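Local coordinates for single-stranded DNA-binding protein (Thermus aquaticus, PDB 2FXQ), which binds single-stranded DNA and probably recruits partner proteins during DNA replication, recombination and repair, at residues A[151-156]-A[176-181]; A[12-17]-A[32-37]. All coordinates share one frame; numbering follows the deposited sequence.

How the contacts relate
Contact 1 and contact 2 each join two antiparallel strands of an OB-type domain, one in each of the chain's two single-strand binding repeats, and their centres lie about 27 Å apart on opposite sides of the chain's centre. They hold different elements: contact 1 pairs strands 151-160 and 171-179 up to the start of helix 180-186, whereas contact 2 pairs strand 5-14 and the residues after it with strand 28-41. Contact 1 is the more buried; its strands are joined by backbone bonds, with a valine-tryptophan overlap on one face of the sheet. Contact 2 is only partly buried, with leucines packed on one face and threonines, an asparagine and bridging waters toward the solvent.

Contact 1 of 2, residues A[151-156]-A[176-181]; sequences AVVRLG and VQAWRE
Val152 lays its CG2 methyl over one face of the Trp179 indole, 3.7 Å from the centroid of the six-membered ring and almost exactly on the ring normal: a CH-pi contact. Two torsions bring this about. CG2 stands anti to the backbone N of Val152, and Trp179 CG lies anti to its own carbonyl carbon (chi1 -65°), turning the indole back over the neighbouring strand. Gln177 flanks the same methyl, with OE1 3.8 Å from Val152 CG2. An alanine in place of Trp179 would probably leave Val152 CG2 without its aromatic cover and open a gap over that methyl.

On the opposite face of the sheet from Val152 and Trp179, Val153 CG1 meets Ala178 CB at 3.8 Å, and Leu155 lies beside Val176. The backbones are joined by reciprocal antiparallel bonds at two pairs: Val153 with Ala178, and Leu155 with Val176, whose carbonyl O takes Leu155 N at 2.7 Å. The last bond is different, because the chain turns at Arg180 (phi 55°). Arg180 N reaches Ala151 O at 2.7 Å, but from 36° above the carbonyl plane, and that same oxygen receives the CA-H of Trp179.

Arg180 NH2 is hydrogen-bonded to Thr41 O, in the first repeat. Within the second repeat, the two strands form a beta hairpin: strand 171-179 is flanked by strand 213-225, bonded at Gln177, while strand 151-160 also pairs with strand 129-137 and, at Val152, with the short strand 144-145; helix 180-186 packs Ala183 against Ala151 and Val153.

Contact 2 of 2, residues A[12-17]-A[32-37]; sequences GTLTAR and LNLAGQ
Leu14 crosses the side chains of Leu32 and Leu34, reaching both with a single methyl. Its CG is anti to the carbonyl carbon (chi1 -73°), which swings CD2 toward the partner strand. There CD2 sits 3.5 Å from Leu32 CB, closer than usual for two carbons, and 3.6 Å from Leu34 CD2, a snug fit on the buried face. Ile76 lies against both Leu14 and Leu34, and Leu70 against Leu14 and Leu32.

Asn33 faces the other way, and its carbonyl oxygen is the polar hub of the contact. Thr15 N donates to Asn33 O at 2.9 Å with a nearly straight N-H (165°), while Leu14 CA-H also points at this oxygen. Thr15 holds OG1 between its backbone N and carbonyl carbon, so that the hydroxyl stands 3.2 Å from Asn33 CB and CG2 is directed onto Ala35. Asn33 OD1 accepts a bond from Arg55 NH1. A water bridges the two segments, accepting from Asn33 N and donating to Ala16 O.

Ala35 packs its CB against Thr15 CG2 at 3.6 Å, and its backbone forms both bonds of the hydrogen-bonded pair with Thr13. The bond from Thr13 N to Ala35 O is 2.8 Å long; the return bond, from Ala35 N to Thr13 O, is more bent. A second water donates to Ala35 O and is hydrogen-bonded to Thr13 OG1. Beside this pair Gly12 CA lies 3.3 Å from Ala35 O, a close approach that the absence of a side chain on Gly12 permits.

Leucines inward and small or polar residues outward suit the wall of an OB-fold barrel, here where residues 12-17 run beside strand 28-41 in the first single-strand binding repeat.

Contact 1 of 2, residues A[151-156]-A[176-181]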
loop_
_atom_site.group_PDB
_atom_site.type_symbol
_atom_site.label_atom_id
_atom_site.label_comp_id
_atom_site.label_asym_id
_atom_site.label_seq_id
_atom_site.Cartn_x
_atom_site.Cartn_y
_atom_site.Cartn_z
ATOM N N ALA A 151 12.420 -17.395 15.480
ATOM C CA ALA A 151 13.123 -17.439 14.206
ATOM C C ALA A 151 13.231 -16.053 13.600
ATOM O O ALA A 151 12.274 -15.256 13.617
ATOM C CB ALA A 151 12.432 -18.381 13.192
ATOM N N VAL A 152 14.397 -15.767 13.040
ATOM C CA VAL A 152 14.604 -14.460 12.412
ATOM C C VAL A 152 15.611 -14.659 11.293
ATOM O O VAL A 152 16.594 -15.399 11.436
ATOM C CB VAL A 152 15.055 -13.406 13.468
ATOM C CG1 VAL A 152 16.309 -13.828 14.201
ATOM C CG2 VAL A 152 15.247 -11.968 12.840
ATOM N N VAL A 153 15.415 -13.944 10.206
ATOM C CA VAL A 153 16.331 -14.023 9.089
ATOM C C VAL A 153 16.609 -12.628 8.506
ATOM O O VAL A 153 15.715 -11.785 8.462
ATOM C CB VAL A 153 15.761 -14.970 7.985
ATOM C CG1 VAL A 153 14.576 -14.351 7.253
ATOM C CG2 VAL A 153 16.883 -15.349 7.018
ATOM N N ARG A 154 17.809 -12.412 8.012
ATOM C CA ARG A 154 18.125 -11.175 7.297
ATOM C C ARG A 154 18.279 -11.555 5.843
ATOM O O ARG A 154 18.973 -12.531 5.499
ATOM C CB ARG A 154 19.463 -10.612 7.831
ATOM C CG ARG A 154 19.988 -9.336 7.112
ATOM C CD ARG A 154 21.358 -8.713 7.697
ATOM N NE ARG A 154 22.109 -9.668 8.530
ATOM C CZ ARG A 154 22.846 -10.696 8.067
ATOM N NH1 ARG A 154 22.977 -10.914 6.758
ATOM N NH2 ARG A 154 23.454 -11.519 8.919
ATOM N N LEU A 155 17.676 -10.802 4.956
ATOM C CA LEU A 155 17.742 -11.192 3.558
ATOM C C LEU A 155 18.372 -9.991 2.860
ATOM O O LEU A 155 17.981 -8.852 3.155
ATOM C CB LEU A 155 16.291 -11.408 3.026
ATOM C CG LEU A 155 15.465 -12.486 3.714
ATOM C CD1 LEU A 155 13.914 -12.547 3.251
ATOM C CD2 LEU A 155 16.098 -13.852 3.520
ATOM N N GLY A 156 19.303 -10.232 1.946
ATOM C CA GLY A 156 19.837 -9.132 1.110
ATOM C C GLY A 156 19.175 -9.158 -0.245
ATOM O O GLY A 156 19.130 -10.209 -0.897
ATOM N N VAL A 176 16.361 -6.877 4.271
ATOM C CA VAL A 176 14.980 -7.101 4.765
ATOM C C VAL A 176 15.077 -8.080 5.927
ATOM O O VAL A 176 15.870 -9.028 5.882
ATOM C CB VAL A 176 14.129 -7.701 3.622
ATOM C CG1 VAL A 176 12.700 -8.118 4.088
ATOM C CG2 VAL A 176 13.970 -6.657 2.502
ATOM N N GLN A 177 14.275 -7.883 6.965
ATOM C CA GLN A 177 14.303 -8.820 8.098
ATOM C C GLN A 177 12.924 -9.452 8.156
ATOM O O GLN A 177 11.907 -8.780 7.925
ATOM C CB GLN A 177 14.599 -8.018 9.389
ATOM C CG GLN A 177 14.811 -8.894 10.591
ATOM C CD GLN A 177 15.275 -8.085 11.798
ATOM O OE1 GLN A 177 16.309 -8.395 12.396
ATOM N NE2 GLN A 177 14.523 -7.047 12.138
ATOM N N ALA A 178 12.872 -10.745 8.458
ATOM C CA ALA A 178 11.595 -11.412 8.584
ATOM C C ALA A 178 11.665 -12.245 9.844
ATOM O O ALA A 178 12.758 -12.641 10.260
ATOM C CB ALA A 178 11.346 -12.318 7.389
ATOM N N TRP A 179 10.512 -12.503 10.438
ATOM C CA TRP A 179 10.402 -13.146 11.755
ATOM C C TRP A 179 9.512 -14.371 11.743
ATOM O O TRP A 179 8.618 -14.497 10.888
ATOM C CB TRP A 179 9.781 -12.177 12.773
ATOM C CG TRP A 179 10.641 -11.034 13.020
ATOM C CD1 TRP A 179 10.701 -9.864 12.283
ATOM C CD2 TRP A 179 11.602 -10.896 14.072
ATOM N NE1 TRP A 179 11.651 -9.022 12.823
ATOM C CE2 TRP A 179 12.229 -9.633 13.907
ATOM C CE3 TRP A 179 12.004 -11.705 15.138
ATOM C CZ2 TRP A 179 13.219 -9.163 14.779
ATOM C CZ3 TRP A 179 12.994 -11.240 16.002
ATOM C CH2 TRP A 179 13.589 -9.980 15.811
ATOM N N ARG A 180 9.704 -15.251 12.735
ATOM C CA ARG A 180 8.758 -16.370 12.988
ATOM C C ARG A 180 8.530 -17.241 11.764
ATOM O O ARG A 180 9.475 -17.614 11.101
ATOM C CB ARG A 180 7.423 -15.807 13.512
ATOM C CG ARG A 180 7.615 -15.073 14.844
ATOM C CD ARG A 180 6.311 -14.564 15.481
ATOM N NE ARG A 180 6.583 -14.078 16.839
ATOM C CZ ARG A 180 6.480 -12.826 17.243
ATOM N NH1 ARG A 180 6.109 -11.871 16.398
ATOM N NH2 ARG A 180 6.751 -12.520 18.506
ATOM N N GLU A 181 7.263 -17.532 11.416
ATOM C CA GLU A 181 6.985 -18.407 10.264
ATOM C C GLU A 181 7.543 -17.891 8.928
ATOM O O GLU A 181 7.937 -18.668 8.083
ATOM C CB GLU A 181 5.451 -18.569 10.126
ATOM C CG GLU A 181 4.947 -19.532 9.069
ATOM C CD GLU A 181 3.439 -19.781 9.215
ATOM O OE1 GLU A 181 2.715 -19.760 8.181
ATOM O OE2 GLU A 181 2.970 -19.992 10.373
#

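Contact 2 of 2, residues A[12-17]-A[32-37]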
loop_
_atom_site.group_PDB
_atom_site.type_symbol
_atom_site.label_atom_id
_atom_site.label_comp_id
_atom_site.label_asym_id
_atom_site.label_seq_id
_atom_site.Cartn_x
_atom_site.Cartn_y
_atom_site.Cartn_z
ATOM N N GLY A 12 3.233 10.222 8.306
ATOM C CA GLY A 12 3.876 10.437 9.605
ATOM C C GLY A 12 3.798 11.887 9.978
ATOM O O GLY A 12 3.409 12.748 9.158
ATOM N N THR A 13 4.208 12.195 11.200
ATOM C CA THR A 13 4.157 13.554 11.681
ATOM C C THR A 13 5.571 14.126 11.670
ATOM O O THR A 13 6.545 13.445 12.097
ATOM C CB THR A 13 3.706 13.494 13.150
ATOM O OG1 THR A 13 2.390 12.958 13.154
ATOM C CG2 THR A 13 3.598 14.885 13.758
ATOM N N LEU A 14 5.685 15.377 11.239
ATOM C CA LEU A 14 6.986 16.046 11.242
ATOM C C LEU A 14 7.484 16.338 12.687
ATOM O O LEU A 14 6.764 16.918 13.548
ATOM C CB LEU A 14 6.918 17.345 10.434
ATOM C CG LEU A 14 6.846 17.205 8.896
ATOM C CD1 LEU A 14 6.432 18.549 8.284
ATOM C CD2 LEU A 14 8.248 16.808 8.276
ATOM N N THR A 15 8.719 15.929 12.948
ATOM C CA THR A 15 9.302 16.127 14.261
ATOM C C THR A 15 10.086 17.404 14.373
ATOM O O THR A 15 10.553 17.690 15.470
ATOM C CB THR A 15 10.247 14.992 14.676
ATOM O OG1 THR A 15 11.257 14.852 13.647
ATOM C CG2 THR A 15 9.484 13.675 14.721
ATOM N N ALA A 16 10.242 18.143 13.274
ATOM C CA ALA A 16 10.858 19.464 13.271
ATOM C C ALA A 16 10.343 20.205 12.081
ATOM O O ALA A 16 9.901 19.597 11.102
ATOM C CB ALA A 16 12.424 19.375 13.217
ATOM N N ARG A 17 10.422 21.533 12.108
ATOM C CA ARG A 17 10.056 22.300 10.924
ATOM C C ARG A 17 11.084 22.084 9.797
ATOM O O ARG A 17 12.271 22.291 10.052
ATOM C CB ARG A 17 9.997 23.796 11.313
ATOM C CG ARG A 17 9.404 24.738 10.257
ATOM C CD ARG A 17 9.567 26.239 10.640
ATOM N NE ARG A 17 10.953 26.697 10.449
ATOM C CZ ARG A 17 11.685 27.317 11.370
ATOM N NH1 ARG A 17 11.145 27.618 12.555
ATOM N NH2 ARG A 17 12.955 27.681 11.096
ATOM N N LEU A 32 12.676 16.019 5.469
ATOM C CA LEU A 32 11.629 15.942 6.493
ATOM C C LEU A 32 11.981 14.861 7.467
ATOM O O LEU A 32 12.409 13.771 7.041
ATOM C CB LEU A 32 10.319 15.492 5.850
ATOM C CG LEU A 32 9.805 16.195 4.583
ATOM C CD1 LEU A 32 8.449 15.753 4.237
ATOM C CD2 LEU A 32 9.817 17.694 4.694
ATOM N N ASN A 33 11.775 15.102 8.759
ATOM C CA ASN A 33 11.965 14.041 9.707
ATOM C C ASN A 33 10.562 13.624 10.176
ATOM O O ASN A 33 9.828 14.443 10.775
ATOM C CB ASN A 33 12.886 14.467 10.865
ATOM C CG ASN A 33 14.329 14.638 10.402
ATOM O OD1 ASN A 33 14.971 13.659 10.023
ATOM N ND2 ASN A 33 14.837 15.864 10.423
ATOM N N LEU A 34 10.168 12.407 9.800
ATOM C CA LEU A 34 8.789 11.914 10.120
ATOM C C LEU A 34 8.791 10.863 11.213
ATOM O O LEU A 34 9.778 10.119 11.385
ATOM C CB LEU A 34 8.061 11.311 8.907
ATOM C CG LEU A 34 7.757 12.296 7.773
ATOM C CD1 LEU A 34 7.053 11.492 6.703
ATOM C CD2 LEU A 34 6.870 13.504 8.201
ATOM N N ALA A 35 7.702 10.835 11.974
ATOM C CA ALA A 35 7.522 9.867 13.057
ATOM C C ALA A 35 6.140 9.269 13.031
ATOM O O ALA A 35 5.165 9.919 12.622
ATOM C CB ALA A 35 7.780 10.492 14.407
ATOM N N GLY A 36 6.046 8.031 13.489
ATOM C CA GLY A 36 4.765 7.370 13.666
ATOM C C GLY A 36 4.965 6.214 14.655
ATOM O O GLY A 36 5.982 6.144 15.362
ATOM N N GLN A 37 4.032 5.278 14.654
ATOM C CA GLN A 37 4.131 4.114 15.541
ATOM C C GLN A 37 3.811 2.864 14.757
ATOM O O GLN A 37 2.966 2.901 13.874
ATOM C CB GLN A 37 3.036 4.242 16.642
ATOM C CG GLN A 37 3.009 5.561 17.361
ATOM C CD GLN A 37 4.125 5.654 18.412
ATOM O OE1 GLN A 37 4.670 4.628 18.855
ATOM N NE2 GLN A 37 4.474 6.865 18.789
HETATM O O HOH W 1 2.406 10.155 13.030
HETATM O O HOH W 2 11.580 11.675 12.781
HETATM O O HOH W 3 11.534 17.769 9.506
#